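PDB 3AQT: bacterial regulatory proteins, tetR family, which probably binds DNA as a TetR-family transcriptional repressor and takes up resorcinol in a pocket of its all-helical ligand-binding domain. Local coordinates for residues A49-S54 with N85-R90; Q92-V97 with G141-Q146; R128-H133 with G189-A194. All blocks are in the same frame, centred on the assembly; numbering follows the deposited sequence.

Contact 1. Residues A49-S54 with N85-R90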
loop_
_atom_site.group_PDB
_atom_site.type_symbol
_atom_site.label_atom_id
_atom_site.label_comp_id
_atom_site.label_asym_id
_atom_site.label_seq_id
_atom_site.Cartn_x
_atom_site.Cartn_y
_atom_site.Cartn_z
ATOM N N ALA B 49 -24.200 -16.598 -2.680
ATOM C CA ALA B 49 -24.841 -15.314 -2.891
ATOM C C ALA B 49 -25.535 -14.830 -1.621
ATOM O O ALA B 49 -25.412 -13.656 -1.243
ATOM C CB ALA B 49 -25.839 -15.423 -4.030
ATOM N N ARG B 50 -26.254 -15.735 -0.957
ATOM C CA ARG B 50 -26.965 -15.393 0.270
ATOM C C ARG B 50 -26.023 -15.082 1.415
ATOM O O ARG B 50 -26.317 -14.224 2.255
ATOM C CB ARG B 50 -27.909 -16.522 0.665
ATOM C CG ARG B 50 -29.055 -16.694 -0.294
ATOM C CD ARG B 50 -29.892 -17.896 0.056
ATOM N NE ARG B 50 -30.892 -18.151 -0.973
ATOM C CZ ARG B 50 -31.770 -19.149 -0.933
ATOM N NH1 ARG B 50 -31.770 -19.992 0.094
ATOM N NH2 ARG B 50 -32.653 -19.301 -1.914
ATOM N N LEU B 51 -24.897 -15.785 1.457
ATOM C CA LEU B 51 -23.898 -15.553 2.492
ATOM C C LEU B 51 -23.291 -14.174 2.291
ATOM O O LEU B 51 -23.106 -13.419 3.250
ATOM C CB LEU B 51 -22.808 -16.629 2.440
ATOM C CG LEU B 51 -23.244 -17.984 3.007
ATOM C CD1 LEU B 51 -22.176 -19.021 2.773
ATOM C CD2 LEU B 51 -23.525 -17.836 4.499
ATOM N N ILE B 52 -23.000 -13.837 1.037
ATOM C CA ILE B 52 -22.428 -12.536 0.714
ATOM C C ILE B 52 -23.383 -11.435 1.174
ATOM O O ILE B 52 -22.970 -10.465 1.814
ATOM C CB ILE B 52 -22.170 -12.409 -0.806
ATOM C CG1 ILE B 52 -21.043 -13.360 -1.213
ATOM C CG2 ILE B 52 -21.797 -10.983 -1.166
ATOM C CD1 ILE B 52 -19.743 -13.284 -0.432
ATOM N N THR B 53 -24.664 -11.599 0.852
ATOM C CA THR B 53 -25.693 -10.632 1.231
ATOM C C THR B 53 -25.795 -10.539 2.748
ATOM O O THR B 53 -25.921 -9.445 3.309
ATOM C CB THR B 53 -27.081 -11.042 0.656
ATOM O OG1 THR B 53 -27.014 -11.063 -0.775
ATOM C CG2 THR B 53 -28.168 -10.056 1.089
ATOM N N SER B 54 -25.740 -11.687 3.411
ATOM C CA SER B 54 -25.830 -11.715 4.867
ATOM C C SER B 54 -24.660 -10.959 5.488
ATOM O O SER B 54 -24.848 -10.060 6.318
ATOM C CB SER B 54 -25.840 -13.161 5.372
ATOM O OG SER B 54 -25.956 -13.188 6.785
ATOM N N ASN B 85 -18.557 -25.025 3.400
ATOM C CA ASN B 85 -18.969 -25.861 2.285
ATOM C C ASN B 85 -19.135 -24.942 1.082
ATOM O O ASN B 85 -19.325 -25.406 -0.041
ATOM C CB ASN B 85 -20.305 -26.534 2.582
ATOM C CG ASN B 85 -20.147 -27.930 3.142
ATOM O OD1 ASN B 85 -21.125 -28.555 3.544
ATOM N ND2 ASN B 85 -18.915 -28.434 3.163
ATOM N N TYR B 86 -19.056 -23.636 1.326
ATOM C CA TYR B 86 -19.239 -22.643 0.272
ATOM C C TYR B 86 -18.068 -21.678 0.128
ATOM O O TYR B 86 -17.883 -21.073 -0.925
ATOM C CB TYR B 86 -20.523 -21.869 0.550
ATOM C CG TYR B 86 -21.695 -22.776 0.832
ATOM C CD1 TYR B 86 -22.348 -23.453 -0.202
ATOM C CD2 TYR B 86 -22.141 -22.977 2.137
ATOM C CE1 TYR B 86 -23.420 -24.304 0.061
ATOM C CE2 TYR B 86 -23.208 -23.825 2.412
ATOM C CZ TYR B 86 -23.844 -24.484 1.373
ATOM O OH TYR B 86 -24.908 -25.314 1.650
ATOM N N PHE B 87 -17.294 -21.526 1.198
ATOM C CA PHE B 87 -16.108 -20.669 1.203
ATOM C C PHE B 87 -15.003 -21.415 1.954
ATOM O O PHE B 87 -15.255 -22.034 2.990
ATOM C CB PHE B 87 -16.401 -19.344 1.905
ATOM C CG PHE B 87 -17.256 -18.404 1.103
ATOM C CD1 PHE B 87 -16.682 -17.557 0.159
ATOM C CD2 PHE B 87 -18.639 -18.382 1.274
ATOM C CE1 PHE B 87 -17.470 -16.703 -0.603
ATOM C CE2 PHE B 87 -19.432 -17.534 0.516
ATOM C CZ PHE B 87 -18.846 -16.693 -0.426
ATOM N N PRO B 88 -13.766 -21.382 1.435
ATOM C CA PRO B 88 -12.667 -22.076 2.109
ATOM C C PRO B 88 -12.322 -21.408 3.432
ATOM O O PRO B 88 -11.896 -22.065 4.383
ATOM C CB PRO B 88 -11.530 -21.974 1.098
ATOM C CG PRO B 88 -11.795 -20.657 0.444
ATOM C CD PRO B 88 -13.289 -20.726 0.206
ATOM N N ASP B 89 -12.515 -20.097 3.493
ATOM C CA ASP B 89 -12.209 -19.364 4.704
ATOM C C ASP B 89 -12.979 -18.059 4.806
ATOM O O ASP B 89 -13.789 -17.724 3.943
ATOM C CB ASP B 89 -10.717 -19.057 4.767
ATOM C CG ASP B 89 -10.223 -18.361 3.517
ATOM O OD1 ASP B 89 -9.586 -19.035 2.677
ATOM O OD2 ASP B 89 -10.487 -17.145 3.365
ATOM N N ARG B 90 -12.694 -17.324 5.873
ATOM C CA ARG B 90 -13.325 -16.049 6.140
ATOM C C ARG B 90 -12.871 -14.995 5.134
ATOM O O ARG B 90 -13.685 -14.245 4.609
ATOM C CB ARG B 90 -12.984 -15.599 7.564
ATOM C CG ARG B 90 -13.639 -14.290 7.977
ATOM C CD ARG B 90 -13.381 -13.970 9.441
ATOM N NE ARG B 90 -14.376 -13.048 9.989
ATOM C CZ ARG B 90 -14.437 -11.753 9.702
ATOM N NH1 ARG B 90 -13.554 -11.220 8.867
ATOM N NH2 ARG B 90 -15.375 -10.991 10.253
#

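Contact 2. Residues Q92-V97 with G141-Q146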
loop_
_atom_site.group_PDB
_atom_site.type_symbol
_atom_site.label_atom_id
_atom_site.label_comp_id
_atom_site.label_asym_id
_atom_site.label_seq_id
_atom_site.Cartn_x
_atom_site.Cartn_y
_atom_site.Cartn_z
ATOM N N GLN B 92 -11.960 -15.104 1.998
ATOM C CA GLN B 92 -12.613 -15.155 0.699
ATOM C C GLN B 92 -13.951 -14.412 0.749
ATOM O O GLN B 92 -14.258 -13.605 -0.136
ATOM C CB GLN B 92 -12.838 -16.609 0.265
ATOM C CG GLN B 92 -12.089 -17.019 -1.012
ATOM C CD GLN B 92 -13.024 -17.560 -2.105
ATOM O OE1 GLN B 92 -13.646 -18.616 -1.954
ATOM N NE2 GLN B 92 -13.125 -16.828 -3.212
ATOM N N LEU B 93 -14.738 -14.671 1.788
ATOM C CA LEU B 93 -16.032 -14.023 1.937
ATOM C C LEU B 93 -15.869 -12.526 2.100
ATOM O O LEU B 93 -16.656 -11.749 1.572
ATOM C CB LEU B 93 -16.774 -14.584 3.153
ATOM C CG LEU B 93 -18.082 -13.880 3.541
ATOM C CD1 LEU B 93 -19.164 -14.199 2.515
ATOM C CD2 LEU B 93 -18.520 -14.337 4.922
ATOM N N LEU B 94 -14.852 -12.122 2.847
ATOM C CA LEU B 94 -14.596 -10.710 3.083
ATOM C C LEU B 94 -14.306 -10.054 1.734
ATOM O O LEU B 94 -14.811 -8.976 1.416
ATOM C CB LEU B 94 -13.388 -10.550 4.006
ATOM C CG LEU B 94 -13.439 -9.453 5.072
ATOM C CD1 LEU B 94 -13.777 -8.103 4.436
ATOM C CD2 LEU B 94 -14.494 -9.828 6.116
ATOM N N GLN B 95 -13.498 -10.731 0.935
ATOM C CA GLN B 95 -13.140 -10.224 -0.371
ATOM C C GLN B 95 -14.343 -10.069 -1.294
ATOM O O GLN B 95 -14.423 -9.100 -2.052
ATOM C CB GLN B 95 -12.080 -11.127 -0.992
ATOM C CG GLN B 95 -10.712 -10.890 -0.387
ATOM C CD GLN B 95 -9.657 -11.787 -0.976
ATOM O OE1 GLN B 95 -9.668 -12.083 -2.174
ATOM N NE2 GLN B 95 -8.727 -12.222 -0.144
ATOM N N ALA B 96 -15.282 -11.007 -1.223
ATOM C CA ALA B 96 -16.480 -10.938 -2.053
ATOM C C ALA B 96 -17.311 -9.732 -1.647
ATOM O O ALA B 96 -17.858 -9.039 -2.499
ATOM C CB ALA B 96 -17.296 -12.208 -1.912
ATOM N N VAL B 97 -17.398 -9.477 -0.345
ATOM C CA VAL B 97 -18.154 -8.337 0.155
ATOM C C VAL B 97 -17.490 -7.032 -0.298
ATOM O O VAL B 97 -18.172 -6.079 -0.677
ATOM C CB VAL B 97 -18.254 -8.383 1.709
ATOM C CG1 VAL B 97 -18.819 -7.079 2.259
ATOM C CG2 VAL B 97 -19.149 -9.539 2.121
ATOM N N GLY B 141 -14.390 1.751 5.697
ATOM C CA GLY B 141 -13.268 1.994 6.577
ATOM C C GLY B 141 -12.712 0.673 7.059
ATOM O O GLY B 141 -11.507 0.520 7.236
ATOM N N GLY B 142 -13.599 -0.290 7.268
ATOM C CA GLY B 142 -13.172 -1.596 7.722
ATOM C C GLY B 142 -12.356 -2.323 6.672
ATOM O O GLY B 142 -11.444 -3.072 7.010
ATOM N N PHE B 143 -12.677 -2.111 5.400
ATOM C CA PHE B 143 -11.943 -2.767 4.323
ATOM C C PHE B 143 -10.490 -2.294 4.280
ATOM O O PHE B 143 -9.562 -3.099 4.215
ATOM C CB PHE B 143 -12.587 -2.478 2.957
ATOM C CG PHE B 143 -14.004 -2.977 2.819
ATOM C CD1 PHE B 143 -14.334 -4.287 3.158
ATOM C CD2 PHE B 143 -15.007 -2.139 2.333
ATOM C CE1 PHE B 143 -15.640 -4.755 3.016
ATOM C CE2 PHE B 143 -16.323 -2.596 2.187
ATOM C CZ PHE B 143 -16.637 -3.908 2.531
ATOM N N PHE B 144 -10.302 -0.981 4.320
ATOM C CA PHE B 144 -8.969 -0.396 4.249
ATOM C C PHE B 144 -8.056 -0.619 5.445
ATOM O O PHE B 144 -6.848 -0.430 5.337
ATOM C CB PHE B 144 -9.083 1.097 3.953
ATOM C CG PHE B 144 -9.510 1.394 2.548
ATOM C CD1 PHE B 144 -8.586 1.402 1.516
ATOM C CD2 PHE B 144 -10.843 1.611 2.249
ATOM C CE1 PHE B 144 -8.981 1.622 0.205
ATOM C CE2 PHE B 144 -11.250 1.830 0.939
ATOM C CZ PHE B 144 -10.314 1.834 -0.084
ATOM N N ILE B 145 -8.617 -1.027 6.578
ATOM C CA ILE B 145 -7.803 -1.261 7.767
ATOM C C ILE B 145 -7.606 -2.746 8.060
ATOM O O ILE B 145 -6.489 -3.250 7.964
ATOM C CB ILE B 145 -8.411 -0.563 9.012
ATOM C CG1 ILE B 145 -9.859 -1.017 9.218
ATOM C CG2 ILE B 145 -8.344 0.952 8.841
ATOM C CD1 ILE B 145 -10.601 -0.391 10.412
ATOM N N GLN B 146 -8.690 -3.444 8.401
ATOM C CA GLN B 146 -8.632 -4.872 8.719
ATOM C C GLN B 146 -8.487 -5.823 7.528
ATOM O O GLN B 146 -8.720 -7.025 7.670
ATOM C CB GLN B 146 -9.875 -5.301 9.509
ATOM C CG GLN B 146 -9.883 -4.924 10.977
ATOM C CD GLN B 146 -10.756 -3.725 11.260
ATOM O OE1 GLN B 146 -11.909 -3.669 10.833
ATOM N NE2 GLN B 146 -10.216 -2.757 11.990
#

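Contact 3. Residues R128-H133 with G189-A194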
loop_
_atom_site.group_PDB
_atom_site.type_symbol
_atom_site.label_atom_id
_atom_site.label_comp_id
_atom_site.label_asym_id
_atom_site.label_seq_id
_atom_site.Cartn_x
_atom_site.Cartn_y
_atom_site.Cartn_z
ATOM N N ARG B 128 -11.520 11.270 -5.421
ATOM C CA ARG B 128 -12.141 12.009 -4.330
ATOM C C ARG B 128 -13.373 11.272 -3.811
ATOM O O ARG B 128 -13.642 11.281 -2.610
ATOM C CB ARG B 128 -12.504 13.425 -4.776
ATOM C CG ARG B 128 -11.290 14.289 -5.065
ATOM C CD ARG B 128 -11.695 15.621 -5.634
ATOM N NE ARG B 128 -12.557 16.350 -4.711
ATOM C CZ ARG B 128 -13.251 17.437 -5.037
ATOM N NH1 ARG B 128 -13.193 17.927 -6.271
ATOM N NH2 ARG B 128 -13.994 18.042 -4.122
ATOM N N HIS B 129 -14.111 10.624 -4.707
ATOM C CA HIS B 129 -15.285 9.868 -4.276
ATOM C C HIS B 129 -14.877 8.670 -3.414
ATOM O O HIS B 129 -15.543 8.364 -2.428
ATOM C CB HIS B 129 -16.100 9.371 -5.478
ATOM C CG HIS B 129 -17.050 10.389 -6.021
ATOM N ND1 HIS B 129 -18.036 10.966 -5.249
ATOM C CD2 HIS B 129 -17.161 10.945 -7.251
ATOM C CE1 HIS B 129 -18.712 11.834 -5.981
ATOM N NE2 HIS B 129 -18.201 11.839 -7.199
ATOM N N LEU B 130 -13.791 7.991 -3.792
ATOM C CA LEU B 130 -13.328 6.836 -3.029
ATOM C C LEU B 130 -12.936 7.281 -1.624
ATOM O O LEU B 130 -13.334 6.663 -0.640
ATOM C CB LEU B 130 -12.147 6.145 -3.736
ATOM C CG LEU B 130 -12.490 5.460 -5.076
ATOM C CD1 LEU B 130 -11.273 4.797 -5.677
ATOM C CD2 LEU B 130 -13.576 4.424 -4.849
ATOM N N VAL B 131 -12.187 8.373 -1.520
ATOM C CA VAL B 131 -11.782 8.854 -0.208
ATOM C C VAL B 131 -12.985 9.216 0.658
ATOM O O VAL B 131 -13.065 8.792 1.810
ATOM C CB VAL B 131 -10.845 10.074 -0.316
ATOM C CG1 VAL B 131 -10.616 10.678 1.053
ATOM C CG2 VAL B 131 -9.513 9.645 -0.913
ATOM N N ARG B 132 -13.923 9.987 0.111
ATOM C CA ARG B 132 -15.111 10.380 0.875
ATOM C C ARG B 132 -15.930 9.166 1.300
ATOM O O ARG B 132 -16.454 9.118 2.410
ATOM C CB ARG B 132 -15.983 11.347 0.062
ATOM C CG ARG B 132 -15.174 12.473 -0.547
ATOM C CD ARG B 132 -15.763 13.858 -0.341
ATOM N NE ARG B 132 -16.781 14.209 -1.324
ATOM C CZ ARG B 132 -17.043 15.460 -1.695
ATOM N NH1 ARG B 132 -16.357 16.467 -1.168
ATOM N NH2 ARG B 132 -17.990 15.709 -2.589
ATOM N N HIS B 133 -16.033 8.174 0.430
ATOM C CA HIS B 133 -16.790 6.984 0.772
ATOM C C HIS B 133 -16.108 6.238 1.915
ATOM O O HIS B 133 -16.766 5.605 2.738
ATOM C CB HIS B 133 -16.902 6.061 -0.433
ATOM C CG HIS B 133 -18.280 5.525 -0.645
ATOM N ND1 HIS B 133 -19.200 6.149 -1.459
ATOM C CD2 HIS B 133 -18.906 4.444 -0.124
ATOM C CE1 HIS B 133 -20.335 5.472 -1.432
ATOM N NE2 HIS B 133 -20.182 4.435 -0.629
ATOM N N GLY B 189 -2.128 1.867 -4.112
ATOM C CA GLY B 189 -1.270 1.663 -2.964
ATOM C C GLY B 189 -1.320 2.937 -2.137
ATOM O O GLY B 189 -1.410 2.893 -0.908
ATOM N N SER B 190 -1.282 4.079 -2.825
ATOM C CA SER B 190 -1.341 5.392 -2.173
ATOM C C SER B 190 -2.703 5.649 -1.552
ATOM O O SER B 190 -2.802 6.228 -0.468
ATOM C CB SER B 190 -1.071 6.507 -3.181
ATOM O OG SER B 190 0.256 6.447 -3.665
ATOM N N LEU B 191 -3.755 5.233 -2.250
ATOM C CA LEU B 191 -5.113 5.432 -1.759
ATOM C C LEU B 191 -5.265 4.771 -0.398
ATOM O O LEU B 191 -5.718 5.398 0.561
ATOM C CB LEU B 191 -6.126 4.840 -2.742
ATOM C CG LEU B 191 -7.607 4.935 -2.352
ATOM C CD1 LEU B 191 -8.090 6.374 -2.463
ATOM C CD2 LEU B 191 -8.426 4.040 -3.271
ATOM N N ILE B 192 -4.871 3.503 -0.319
ATOM C CA ILE B 192 -4.967 2.752 0.924
ATOM C C ILE B 192 -4.238 3.467 2.067
ATOM O O ILE B 192 -4.811 3.684 3.140
ATOM C CB ILE B 192 -4.399 1.321 0.742
ATOM C CG1 ILE B 192 -5.284 0.551 -0.243
ATOM C CG2 ILE B 192 -4.314 0.613 2.091
ATOM C CD1 ILE B 192 -4.678 -0.747 -0.772
ATOM N N ALA B 193 -2.980 3.833 1.839
ATOM C CA ALA B 193 -2.216 4.526 2.866
ATOM C C ALA B 193 -2.927 5.822 3.208
ATOM O O ALA B 193 -3.096 6.164 4.382
ATOM C CB ALA B 193 -0.814 4.818 2.374
ATOM N N ALA B 194 -3.352 6.546 2.180
ATOM C CA ALA B 194 -4.039 7.811 2.398
ATOM C C ALA B 194 -5.285 7.649 3.269
ATOM O O ALA B 194 -5.520 8.430 4.189
ATOM C CB ALA B 194 -4.411 8.447 1.054
#

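Contact 1. Residues A49-S54 with N85-R90
L51 and I52, neighbours on helix 41-62, meet the aromatic ring of F87. L51 reaches the rim: its CD1 lies in the plane of the F87 ring, 3.9 Å from CE2, and the two side chains run past each other in opposite directions. I52 comes at about a right angle to F87 and sets its CD1 3.5 Å from F87 CZ. The same L51 CD1 also touches Y86, at 4.0 Å from Y86 CB, so one methyl touches two consecutive aromatic residues of the loop. The F87 ring comes within range of both helix residues because its CG stands beside the backbone N (chi1 -74°), opposite the carbonyl carbon. No hydrogen bond crosses between the segments. Further out, R48 and L93 pack on F87, and F83 and A76 on L51. On the loop, D89 is the N-cap of helix 90-111, its OD2 accepting the N-H of Q92, while R90 NH2 bonds to the carbonyls of V64 and V67. Residues 85-87 close the predicted helix-turn-helix motif, so this apolar cluster packs its end against the first helix, as in the three-helix DNA-binding domain of TetR regulators.

Contact 2. Residues Q92-V97 with G141-Q146
F143 reaches from helix 138-146 to helix 90-111, with its ring edge meeting L94 and V97. From CB the side chain leaves with CG beside the backbone N and anti to the carbonyl carbon (chi1 -62°), which carries the ring across to the other helix. Of the ring atoms, CD1 comes first to a partner, L94 CD1, at 4.1 Å. The next carbon, CE1, is shared: the same L94 methyl stands beside it at the ring edge, and V97 CG1 stands 4.0 Å from F143 CE1. At the tip, F143 CZ is 3.9 Å from V97 CG1 and 4.2 Å from the carbonyl O of V97. Both methyls thus sit near the plane of the ring, along one run of its rim, with V97 crossing F143 at about a right angle. A98 and A101, farther along helix 90-111, also pack on F143. Helix 41-62 also packs on both aliphatic partners, M59 on L94 and A55 on V97. All three touching residues are buried, and no hydrogen bond or ion pair joins the segments. The contact between helix 138-146 and helix 90-111 here is therefore apolar, without directional bonds between the two segments.

Contact 3. Residues R128-H133 with G189-A194
L191 points from helix 180-199 toward helix 119-134 and divides its two methyls between two neighbouring residues there. CD2 goes to L130, whose CD1 lies 3.8 Å away; CD1 goes to V131, whose CG2 lies 3.9 Å away. The two meetings differ in direction. L130 and L191 cross at about a right angle and touch through the end of one delta branch on each side. V131 and L191 instead run alongside in opposite senses, the valine touching with its CG2 methyl. The forked end of L191 is presented by a CG set anti to the backbone N (chi1 178°), whereas in L130 the extended chain (chi1 -67°, chi2 -179°) carries CD1 out toward the leucine. The backbones come nearest at V131 and L191, with V131 CA and L191 CA 7.7 Å apart. All three side chains are buried, and no hydrogen bond passes between the segments.

Around them, V105 of helix 90-111 packs on L130, and F213 of helix 209-220 packs on L191 and A194. Helix 180-199 also meets the second subunit: S190 touches C186 of that subunit, A193 its T185 and A194 its L182, and the two S190 hydroxyls, one from each subunit, form a weak hydrogen bond. The side chain of L130 is about 4 Å from the bound resorcinol and is one of ten residues lining its pocket. This is helix-helix packing in the all-alpha C-terminal domain of a TetR-family regulator: helix 119-134, which lines the resorcinol pocket with F123, S126, L127 and L130, packs on helix 180-199, which adds F188 to the pocket and also meets the second subunit.

In the fold
The three contacts run from the predicted DNA-binding motif of the chain to its ligand-binding core. Contacts 1 and 2, with centres 13 Å apart, are joined through helix 90-111: I52 of contact 1 packs on L93 and A96 of the segment used in contact 2, and F87 packs beside L93. Contact 2 meets contact 3, 15 Å from it between centres, where F144 CD1 lies 3.8 Å from I192 CG1 and F144 CE1 lies 4.3 Å from L191 CD2. Contacts 1 and 3 do not touch; their nearest atoms are about 15 Å apart. Only contact 3 includes a resorcinol-pocket residue, L130. Successive contacts thus adjoin through neighbouring residues of the helices they use.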